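PDB 3FAW: reticulocyte binding protein from Streptococcus agalactiae COH1, which probably hydrolyses the alpha-1,6-glucosidic linkages of pullulan and related branched alpha-glucans as a secreted streptococcal pullulanase anchored to the cell wall. Local coordinates for residues T175-N180 with W185-D190; Q252-A257 with E371-I376; W675-A678 with K683-I686; E732-I737 with K758-L763. All coordinates share one frame; numbering follows the deposited sequence.

Interaction 1 (T175-N180 with W185-D190)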
# COMPACT_ATOMS: atom_id res chain seq x y z
N THR A 175 -11.33 32.02 16.02
CA THR A 175 -11.77 31.78 17.40
C THR A 175 -10.72 30.98 18.18
O THR A 175 -10.12 30.06 17.63
CB THR A 175 -13.14 31.05 17.41
OG1 THR A 175 -13.67 31.03 18.74
CG2 THR A 175 -13.01 29.61 16.89
N PRO A 176 -10.49 31.33 19.46
CA PRO A 176 -9.50 30.62 20.26
C PRO A 176 -10.06 29.33 20.87
O PRO A 176 -11.22 29.31 21.29
CB PRO A 176 -9.16 31.62 21.37
CG PRO A 176 -10.43 32.37 21.57
CD PRO A 176 -11.13 32.41 20.24
N LEU A 177 -9.25 28.28 20.90
CA LEU A 177 -9.63 27.03 21.56
C LEU A 177 -9.11 27.02 23.00
O LEU A 177 -8.20 27.78 23.35
CB LEU A 177 -9.11 25.82 20.78
CG LEU A 177 -9.92 25.45 19.53
CD1 LEU A 177 -9.80 26.53 18.46
CD2 LEU A 177 -9.51 24.09 18.98
N VAL A 178 -9.71 26.15 23.82
CA VAL A 178 -9.33 25.97 25.23
C VAL A 178 -8.74 24.58 25.45
O VAL A 178 -9.30 23.59 24.99
CB VAL A 178 -10.54 26.15 26.17
CG1 VAL A 178 -10.15 25.87 27.62
CG2 VAL A 178 -11.13 27.55 26.04
N LYS A 179 -7.64 24.51 26.19
CA LYS A 179 -6.89 23.26 26.41
C LYS A 179 -7.35 22.54 27.67
O LYS A 179 -7.59 23.18 28.70
CB LYS A 179 -5.40 23.56 26.53
CG LYS A 179 -4.50 22.33 26.50
CD LYS A 179 -3.04 22.67 26.78
CE LYS A 179 -2.80 23.05 28.23
NZ LYS A 179 -1.37 23.39 28.48
N ASN A 180 -7.47 21.21 27.60
CA ASN A 180 -7.78 20.39 28.79
C ASN A 180 -6.51 19.75 29.37
O ASN A 180 -5.40 20.01 28.89
CB ASN A 180 -8.85 19.34 28.46
CG ASN A 180 -8.35 18.22 27.56
OD1 ASN A 180 -7.16 18.16 27.21
ND2 ASN A 180 -9.26 17.33 27.18
N TRP A 185 -7.00 20.68 22.72
CA TRP A 185 -7.60 21.99 22.52
C TRP A 185 -8.99 21.84 21.92
O TRP A 185 -9.16 21.11 20.95
CB TRP A 185 -6.72 22.84 21.62
CG TRP A 185 -5.39 23.11 22.23
CD1 TRP A 185 -4.29 22.30 22.21
CD2 TRP A 185 -5.01 24.28 22.97
NE1 TRP A 185 -3.25 22.88 22.88
CE2 TRP A 185 -3.67 24.10 23.36
CE3 TRP A 185 -5.67 25.45 23.34
CZ2 TRP A 185 -2.97 25.06 24.10
CZ3 TRP A 185 -4.98 26.40 24.08
CH2 TRP A 185 -3.65 26.20 24.45
N GLN A 186 -9.97 22.53 22.49
CA GLN A 186 -11.37 22.36 22.11
C GLN A 186 -12.16 23.67 22.01
O GLN A 186 -11.86 24.64 22.70
CB GLN A 186 -12.07 21.45 23.12
CG GLN A 186 -11.39 20.11 23.33
CD GLN A 186 -12.12 19.23 24.31
OE1 GLN A 186 -12.30 19.59 25.47
NE2 GLN A 186 -12.55 18.06 23.85
N THR A 187 -13.16 23.66 21.13
CA THR A 187 -14.17 24.72 21.09
C THR A 187 -15.47 24.22 20.46
O THR A 187 -15.54 23.09 19.96
CB THR A 187 -13.68 25.96 20.32
OG1 THR A 187 -14.60 27.04 20.52
CG2 THR A 187 -13.55 25.68 18.82
N ILE A 188 -16.50 25.06 20.53
CA ILE A 188 -17.76 24.82 19.84
C ILE A 188 -18.09 26.03 18.97
O ILE A 188 -18.27 27.14 19.48
CB ILE A 188 -18.91 24.58 20.82
CG1 ILE A 188 -18.67 23.29 21.62
CG2 ILE A 188 -20.24 24.48 20.07
CD1 ILE A 188 -19.74 23.02 22.66
N LEU A 189 -18.17 25.81 17.66
CA LEU A 189 -18.55 26.87 16.72
C LEU A 189 -20.07 26.99 16.70
O LEU A 189 -20.78 25.99 16.75
CB LEU A 189 -18.00 26.57 15.31
CG LEU A 189 -16.52 26.18 15.21
CD1 LEU A 189 -16.10 26.00 13.76
CD2 LEU A 189 -15.63 27.21 15.90
N ASP A 190 -20.56 28.23 16.66
CA ASP A 190 -22.01 28.48 16.71
C ASP A 190 -22.34 29.87 16.14
O ASP A 190 -21.57 30.40 15.34
CB ASP A 190 -22.53 28.29 18.15
CG ASP A 190 -21.87 29.22 19.16
OD1 ASP A 190 -21.23 30.22 18.76
OD2 ASP A 190 -22.01 28.96 20.36
O HOH W 1 -10.93 22.00 26.70
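Val-178 and Gln-186 are the antiparallel hydrogen-bonded pair of a beta hairpin, strands 170-179 and 184-189, in the carbohydrate-binding module 48 of the protein. Val-178 N gives Gln-186 O an almost straight bond of 2.9 Å (176° at the hydrogen), whereas Gln-186 N reaches Val-178 O, 2.8 Å away, from above the carbonyl plane. Packing is tightest around Trp-185. In the adjoining non-hydrogen-bonded pair, Lys-179 lays its CB over the indole face of Trp-185, 3.5 Å from the centroid of the six-membered ring and only 3° off the normal, a CH-pi contact. Its CG stands anti to the backbone N (chi1 -169°), which carries the aliphatic chain on across the ring. Trp-185 NE1 bonds to Ser-152 O, just past strand 146-151, which restrains the nitrogen edge of the indole. Further along, Leu-177 CG meets Thr-187 CG2 at 3.7 Å, and Leu-177 and Leu-189 both touch Met-160 of strand 157-164. The side bearing Val-178 and Gln-186 is looser and more open to solvent. There the Gln-186 amide, whose NE2 bonds to Ser-149 OG, engages a water that donates to both Gln-186 OE1 (3.0 Å) and Val-178 O (2.8 Å).

Interaction 2 (Q252-A257 with E371-I376)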
# COMPACT_ATOMS: atom_id res chain seq x y z
N GLN A 252 -27.31 5.31 1.74
CA GLN A 252 -27.52 5.12 3.17
C GLN A 252 -27.61 3.65 3.59
O GLN A 252 -27.55 3.34 4.78
CB GLN A 252 -28.76 5.89 3.63
CG GLN A 252 -28.61 7.41 3.52
CD GLN A 252 -27.52 7.95 4.42
OE1 GLN A 252 -27.63 7.90 5.64
NE2 GLN A 252 -26.44 8.45 3.81
N ASN A 253 -27.76 2.76 2.61
CA ASN A 253 -27.76 1.32 2.88
C ASN A 253 -26.42 0.65 2.56
O ASN A 253 -26.35 -0.57 2.40
CB ASN A 253 -28.91 0.62 2.12
CG ASN A 253 -28.79 0.77 0.61
OD1 ASN A 253 -28.02 1.60 0.12
ND2 ASN A 253 -29.57 -0.02 -0.12
N LEU A 254 -25.36 1.46 2.45
CA LEU A 254 -24.02 0.95 2.17
C LEU A 254 -23.68 -0.15 3.17
O LEU A 254 -23.85 0.02 4.38
CB LEU A 254 -22.98 2.08 2.24
CG LEU A 254 -21.57 1.77 1.73
CD1 LEU A 254 -21.55 1.59 0.21
CD2 LEU A 254 -20.61 2.87 2.16
N SER A 255 -23.21 -1.29 2.66
CA SER A 255 -22.91 -2.46 3.48
C SER A 255 -21.61 -3.08 3.01
O SER A 255 -21.13 -2.76 1.93
CB SER A 255 -24.03 -3.49 3.37
OG SER A 255 -25.31 -2.90 3.54
N PHE A 256 -21.07 -3.99 3.80
CA PHE A 256 -19.87 -4.73 3.40
C PHE A 256 -20.17 -5.71 2.27
O PHE A 256 -21.34 -6.01 1.99
CB PHE A 256 -19.26 -5.46 4.60
CG PHE A 256 -18.72 -4.53 5.64
CD1 PHE A 256 -17.56 -3.81 5.39
CD2 PHE A 256 -19.37 -4.36 6.85
CE1 PHE A 256 -17.05 -2.93 6.35
CE2 PHE A 256 -18.87 -3.49 7.81
CZ PHE A 256 -17.71 -2.77 7.56
N ALA A 257 -19.12 -6.20 1.63
CA ALA A 257 -19.26 -7.05 0.46
C ALA A 257 -20.00 -8.35 0.77
O ALA A 257 -19.98 -8.83 1.91
CB ALA A 257 -17.90 -7.36 -0.14
N GLU A 371 -19.16 10.16 -3.69
CA GLU A 371 -18.70 9.51 -4.91
C GLU A 371 -17.95 8.19 -4.67
O GLU A 371 -18.12 7.24 -5.44
CB GLU A 371 -17.80 10.46 -5.70
CG GLU A 371 -18.55 11.64 -6.32
CD GLU A 371 -17.61 12.74 -6.75
OE1 GLU A 371 -16.85 13.25 -5.91
OE2 GLU A 371 -17.63 13.09 -7.95
N LEU A 372 -17.13 8.12 -3.62
CA LEU A 372 -16.42 6.88 -3.29
C LEU A 372 -17.38 5.84 -2.71
O LEU A 372 -17.29 4.65 -3.03
CB LEU A 372 -15.25 7.13 -2.32
CG LEU A 372 -14.41 5.89 -1.96
CD1 LEU A 372 -13.86 5.20 -3.22
CD2 LEU A 372 -13.27 6.24 -1.01
N LYS A 373 -18.31 6.27 -1.86
CA LYS A 373 -19.34 5.39 -1.33
C LYS A 373 -20.18 4.76 -2.44
O LYS A 373 -20.53 3.58 -2.37
CB LYS A 373 -20.26 6.14 -0.36
CG LYS A 373 -19.68 6.37 1.04
CD LYS A 373 -20.72 7.06 1.90
CE LYS A 373 -20.23 7.34 3.30
NZ LYS A 373 -21.40 7.57 4.22
N GLN A 374 -20.51 5.55 -3.46
CA GLN A 374 -21.33 5.08 -4.58
C GLN A 374 -20.58 4.05 -5.42
O GLN A 374 -21.14 3.01 -5.77
CB GLN A 374 -21.77 6.26 -5.46
CG GLN A 374 -22.76 5.88 -6.58
CD GLN A 374 -24.10 5.40 -6.06
OE1 GLN A 374 -24.54 4.29 -6.36
NE2 GLN A 374 -24.76 6.24 -5.28
N LEU A 375 -19.32 4.34 -5.74
CA LEU A 375 -18.46 3.37 -6.42
C LEU A 375 -18.37 2.06 -5.64
O LEU A 375 -18.46 0.98 -6.22
CB LEU A 375 -17.05 3.96 -6.61
CG LEU A 375 -15.97 3.00 -7.13
CD1 LEU A 375 -16.37 2.43 -8.49
CD2 LEU A 375 -14.62 3.69 -7.20
N ILE A 376 -18.21 2.15 -4.32
CA ILE A 376 -18.07 0.97 -3.46
C ILE A 376 -19.38 0.17 -3.39
O ILE A 376 -19.36 -1.06 -3.41
CB ILE A 376 -17.57 1.35 -2.05
CG1 ILE A 376 -16.10 1.78 -2.11
CG2 ILE A 376 -17.72 0.19 -1.08
CD1 ILE A 376 -15.54 2.34 -0.81
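Leu-254 is the residue by which the loop 252-257 meets Lys-373 and Ile-376 of helix 367-381, an outer helix of the catalytic TIM barrel. Two residues lead up to it. Gln-252 turns its CB away from the helix, and its amide NE2 donates within the loop to Gly-250 O and Ser-247 O. Asn-253 lays its side chain against His-377, while its carbonyl O accepts a 2.8 Å bond from Ser-255 OG, a local brace just around the leucine. Leu-254 then directs both methyls at the helix, its CG anti to the backbone N (chi1 -169°). One branch, CD1, lies 3.4 Å from Lys-373 O, so it abuts the helix backbone itself, and the same methyl comes within 4.3 Å of Ile-376 CG2. The other branch, CD2, rests 3.8 Å from Lys-373 CG, where the two side chains cross at about a right angle. Because Lys-373 is extended beyond CG, its methylenes offer the apolar surface and its ammonium is carried past the leucine. That buried NZ forms a salt bridge with Glu-448 OE2 and hydrogen bonds to Leu-249 O and Pro-246 O, so it also ties down the chain just ahead of this loop. Beyond Ser-255, the Phe-256 side chain touches Thr-446 of helix 432-449 and Asn-478, and Ala-257 N bonds to Asp-452 OD1. The loop, which leads from strand 241-242 to the first barrel strand, 269-273, thus runs along helices 367-381 and 432-449, and Phe-449 of the latter touches Lys-373 and Ile-376.

Interaction 3 (W675-A678 with K683-I686)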
# COMPACT_ATOMS: atom_id res chain seq x y z
N TRP A 675 -8.08 -0.19 -23.39
CA TRP A 675 -9.35 -0.92 -23.48
C TRP A 675 -9.52 -1.69 -24.79
O TRP A 675 -10.11 -2.78 -24.80
CB TRP A 675 -10.53 0.03 -23.26
CG TRP A 675 -10.71 0.31 -21.82
CD1 TRP A 675 -10.29 1.41 -21.13
CD2 TRP A 675 -11.33 -0.55 -20.85
NE1 TRP A 675 -10.61 1.29 -19.81
CE2 TRP A 675 -11.25 0.10 -19.61
CE3 TRP A 675 -11.94 -1.81 -20.93
CZ2 TRP A 675 -11.77 -0.47 -18.44
CZ3 TRP A 675 -12.45 -2.37 -19.77
CH2 TRP A 675 -12.36 -1.70 -18.54
N ALA A 676 -8.99 -1.14 -25.88
CA ALA A 676 -8.99 -1.83 -27.17
C ALA A 676 -8.19 -3.13 -27.07
O ALA A 676 -8.67 -4.20 -27.48
CB ALA A 676 -8.41 -0.93 -28.25
N ALA A 677 -6.98 -3.04 -26.54
CA ALA A 677 -6.12 -4.21 -26.34
C ALA A 677 -6.78 -5.25 -25.44
O ALA A 677 -6.60 -6.45 -25.63
CB ALA A 677 -4.76 -3.79 -25.77
N ALA A 678 -7.55 -4.78 -24.46
CA ALA A 678 -8.24 -5.65 -23.51
C ALA A 678 -9.53 -6.27 -24.07
O ALA A 678 -9.86 -7.40 -23.71
CB ALA A 678 -8.55 -4.89 -22.22
N LYS A 683 -9.34 -6.11 -33.64
CA LYS A 683 -8.14 -5.29 -33.81
C LYS A 683 -6.93 -5.82 -33.04
O LYS A 683 -5.80 -5.62 -33.47
CB LYS A 683 -8.39 -3.84 -33.37
CG LYS A 683 -9.52 -3.14 -34.11
CD LYS A 683 -9.37 -1.62 -34.05
CE LYS A 683 -10.71 -0.90 -33.92
NZ LYS A 683 -11.82 -1.54 -34.68
N HIS A 684 -7.19 -6.48 -31.91
CA HIS A 684 -6.12 -7.00 -31.05
C HIS A 684 -6.40 -8.44 -30.62
O HIS A 684 -6.73 -8.69 -29.46
CB HIS A 684 -5.95 -6.10 -29.82
CG HIS A 684 -5.70 -4.66 -30.15
ND1 HIS A 684 -6.71 -3.78 -30.45
CD2 HIS A 684 -4.55 -3.95 -30.22
CE1 HIS A 684 -6.20 -2.58 -30.70
NE2 HIS A 684 -4.88 -2.66 -30.57
N PRO A 685 -6.26 -9.40 -31.55
CA PRO A 685 -6.58 -10.80 -31.27
C PRO A 685 -5.65 -11.50 -30.26
O PRO A 685 -6.10 -12.41 -29.56
CB PRO A 685 -6.48 -11.47 -32.65
CG PRO A 685 -5.55 -10.61 -33.42
CD PRO A 685 -5.80 -9.21 -32.94
N ILE A 686 -4.38 -11.10 -30.19
CA ILE A 686 -3.42 -11.72 -29.27
C ILE A 686 -3.68 -11.35 -27.79
O ILE A 686 -3.71 -12.23 -26.92
CB ILE A 686 -1.96 -11.37 -29.65
CG1 ILE A 686 -1.63 -11.93 -31.04
CG2 ILE A 686 -0.98 -11.93 -28.62
CD1 ILE A 686 -0.27 -11.53 -31.57
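At a tight helix-to-helix junction, His-684, the N-cap residue of helix 685-703, lies back against Ala-676 and Ala-677 of the short helix 675-679. The alpha carbons of Ala-677 and His-684 are 5.5 Å apart, close enough for the imidazole to meet backbone as well as side chain. Its CG stands anti to the carbonyl carbon (chi1 -56°), and the ring is turned so that one face looks at the first helix. Over that face comes Ala-677 CA, 4.2 Å from the centroid of the His-684 ring and 23° off the normal, a CH-pi contact displaced from the ring axis. Ala-676 works from the CE1 end of the imidazole: its CB touches His-684 CE1 at 3.7 Å. The carbonyl O of Ala-676 is 3.6 Å from His-684 ND1, approaching obliquely and too loosely placed to count as a hydrogen bond. Polar links close to the contact lie alongside it. Ala-677 O accepts from Ser-687 OG, in the first turn of the following helix, and Ala-677 N is bonded to Asp-674 OD1. On the far side of the short helix, Trp-675 anchors itself through NE1 to Phe-278 O, a loop of the barrel region. Between the two segments the chemistry is therefore mainly van der Waals, with a single off-centre CH-pi approach, and it implies a closeness that depends on size: the small side chains of the two alanines allow the imidazole of His-684 to come down near the helix backbone.

Interaction 4 (E732-I737 with K758-L763)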
# COMPACT_ATOMS: atom_id res chain seq x y z
N GLU A 732 17.61 -30.99 -12.13
CA GLU A 732 17.43 -30.29 -10.84
C GLU A 732 17.02 -28.83 -11.06
O GLU A 732 16.09 -28.35 -10.41
CB GLU A 732 18.69 -30.38 -9.97
CG GLU A 732 18.44 -29.98 -8.51
CD GLU A 732 19.62 -30.27 -7.59
OE1 GLU A 732 20.75 -30.42 -8.09
OE2 GLU A 732 19.40 -30.33 -6.36
N LYS A 733 17.71 -28.15 -11.97
CA LYS A 733 17.27 -26.84 -12.47
C LYS A 733 16.67 -27.04 -13.85
O LYS A 733 17.33 -27.59 -14.73
CB LYS A 733 18.45 -25.86 -12.54
CG LYS A 733 19.04 -25.49 -11.19
CD LYS A 733 20.14 -24.45 -11.35
CE LYS A 733 20.65 -23.96 -10.01
NZ LYS A 733 21.68 -22.89 -10.17
N ASP A 734 15.43 -26.60 -14.05
CA ASP A 734 14.76 -26.84 -15.33
C ASP A 734 13.73 -25.76 -15.68
O ASP A 734 13.54 -24.80 -14.92
CB ASP A 734 14.11 -28.23 -15.32
CG ASP A 734 14.33 -28.98 -16.63
OD1 ASP A 734 14.24 -28.34 -17.70
OD2 ASP A 734 14.58 -30.21 -16.58
N LEU A 735 13.10 -25.92 -16.85
CA LEU A 735 12.11 -24.98 -17.38
C LEU A 735 10.73 -25.61 -17.59
O LEU A 735 9.84 -24.99 -18.17
CB LEU A 735 12.59 -24.41 -18.72
CG LEU A 735 13.87 -23.57 -18.70
CD1 LEU A 735 14.36 -23.34 -20.12
CD2 LEU A 735 13.63 -22.25 -17.99
N VAL A 736 10.56 -26.85 -17.14
CA VAL A 736 9.25 -27.51 -17.15
C VAL A 736 8.92 -27.98 -15.74
O VAL A 736 9.82 -28.41 -15.00
CB VAL A 736 9.19 -28.69 -18.16
CG1 VAL A 736 10.37 -29.61 -17.99
CG2 VAL A 736 7.86 -29.47 -18.02
N ILE A 737 7.65 -27.89 -15.36
CA ILE A 737 7.20 -28.38 -14.06
C ILE A 737 5.75 -28.87 -14.15
O ILE A 737 4.96 -28.36 -14.94
CB ILE A 737 7.34 -27.29 -12.95
CG1 ILE A 737 7.25 -27.92 -11.55
CG2 ILE A 737 6.29 -26.19 -13.11
CD1 ILE A 737 7.65 -26.98 -10.44
N LYS A 758 11.45 -25.97 -26.50
CA LYS A 758 11.26 -27.20 -27.27
C LYS A 758 10.20 -28.04 -26.57
O LYS A 758 9.93 -27.85 -25.39
CB LYS A 758 12.57 -28.00 -27.35
CG LYS A 758 13.15 -28.38 -25.99
CD LYS A 758 14.38 -29.26 -26.13
CE LYS A 758 14.96 -29.57 -24.76
NZ LYS A 758 15.96 -30.66 -24.83
N ALA A 759 9.60 -28.97 -27.31
CA ALA A 759 8.62 -29.89 -26.74
C ALA A 759 9.28 -30.76 -25.66
O ALA A 759 10.48 -31.05 -25.74
CB ALA A 759 8.01 -30.77 -27.82
N ARG A 760 8.50 -31.14 -24.65
CA ARG A 760 8.99 -31.98 -23.55
C ARG A 760 8.00 -33.09 -23.22
O ARG A 760 6.80 -32.85 -23.12
CB ARG A 760 9.24 -31.15 -22.29
CG ARG A 760 10.26 -30.03 -22.45
CD ARG A 760 11.68 -30.55 -22.64
NE ARG A 760 12.19 -31.20 -21.43
CZ ARG A 760 12.73 -30.56 -20.39
NH1 ARG A 760 12.82 -29.24 -20.37
NH2 ARG A 760 13.17 -31.25 -19.35
N ASN A 761 8.52 -34.30 -23.06
CA ASN A 761 7.74 -35.44 -22.57
C ASN A 761 7.79 -35.46 -21.05
O ASN A 761 8.87 -35.53 -20.46
CB ASN A 761 8.30 -36.76 -23.13
CG ASN A 761 7.56 -37.99 -22.60
OD1 ASN A 761 7.73 -38.38 -21.45
ND2 ASN A 761 6.75 -38.61 -23.46
N VAL A 762 6.62 -35.38 -20.42
CA VAL A 762 6.50 -35.47 -18.96
C VAL A 762 6.08 -36.89 -18.55
O VAL A 762 4.99 -37.34 -18.90
CB VAL A 762 5.47 -34.45 -18.42
CG1 VAL A 762 5.31 -34.61 -16.91
CG2 VAL A 762 5.90 -33.03 -18.75
N LEU A 763 6.94 -37.57 -17.80
CA LEU A 763 6.68 -38.94 -17.36
C LEU A 763 5.67 -38.97 -16.21
O LEU A 763 5.77 -38.20 -15.26
CB LEU A 763 8.00 -39.60 -16.93
CG LEU A 763 7.98 -41.06 -16.46
CD1 LEU A 763 7.37 -42.00 -17.51
CD2 LEU A 763 9.39 -41.49 -16.11
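Arg-760 grips Asp-734 end-on with two nitrogens, one to each carboxylate oxygen. NH1 of Arg-760 reaches OD1 of Asp-734 at 3.2 Å (164° at the hydrogen), and its NH2 reaches OD2 of Asp-734 at 3.3 Å. Both acceptors lie practically in the guanidinium plane, but the carboxylate is turned 32° against it, so each oxygen is met on its syn side from out of its own plane. The bonds are long, and each side has other partners. Asp-734 OD1 spends its anti lone pair on Leu-735 N, 2.8 Å away, and thus takes two donors, while OD2 also accepts from Lys-731 N. Arg-760 NH1 has a further salt bridge to Asp-756 OD2, its strongest polar partner, and NH2 one to Asp-729 OD1. Three carboxylates thus surround a single buried guanidinium, an arrangement that would probably stabilise its positive charge. The two segments belong to different sheets of the C-terminal beta domain: 736-742 is part of a five-stranded antiparallel sheet, and 760-763 runs in a three-stranded one, where the Arg-760 backbone bonds to Ile-803 of strand 800-803. Asp-734 itself sits on the short strand 733-734, paired with 542-543. Beneath the ion pair, the guanidinium face rests on Val-736, whose CG1 is 3.5 Å from Arg-760 CZ, offset toward the rim. The valine torsion (chi1 49°) sets CG1 between backbone N and carbonyl carbon, under the arginine, and sends CG2 of Val-736 to Val-762, whose CG2 it meets at 4.1 Å as the two side chains slide past each other in opposite directions.

Taken from the N terminus, the four contacts follow one another in series; none nests within or crosses another. Interaction 1 closes a hairpin inside the carbohydrate-binding module, its segments separated by four residues. Interaction 2 spans 113 residues, bringing the loop that enters the barrel back onto helix 367-381, and so joins the chain leaving the N-terminal sheets to the catalytic domain. Interaction 3 closes another short link, between helices 675-679 and 685-703. Interaction 4, across 20 residues that include strand 748-754, ties two sheets of the C-terminal domain together and links to them the short strand 733-734, which pairs with 542-543. Centres lie from about 73 Å apart (interactions 1 and 4) to about 32 Å (interactions 2 and 3, 3 and 4).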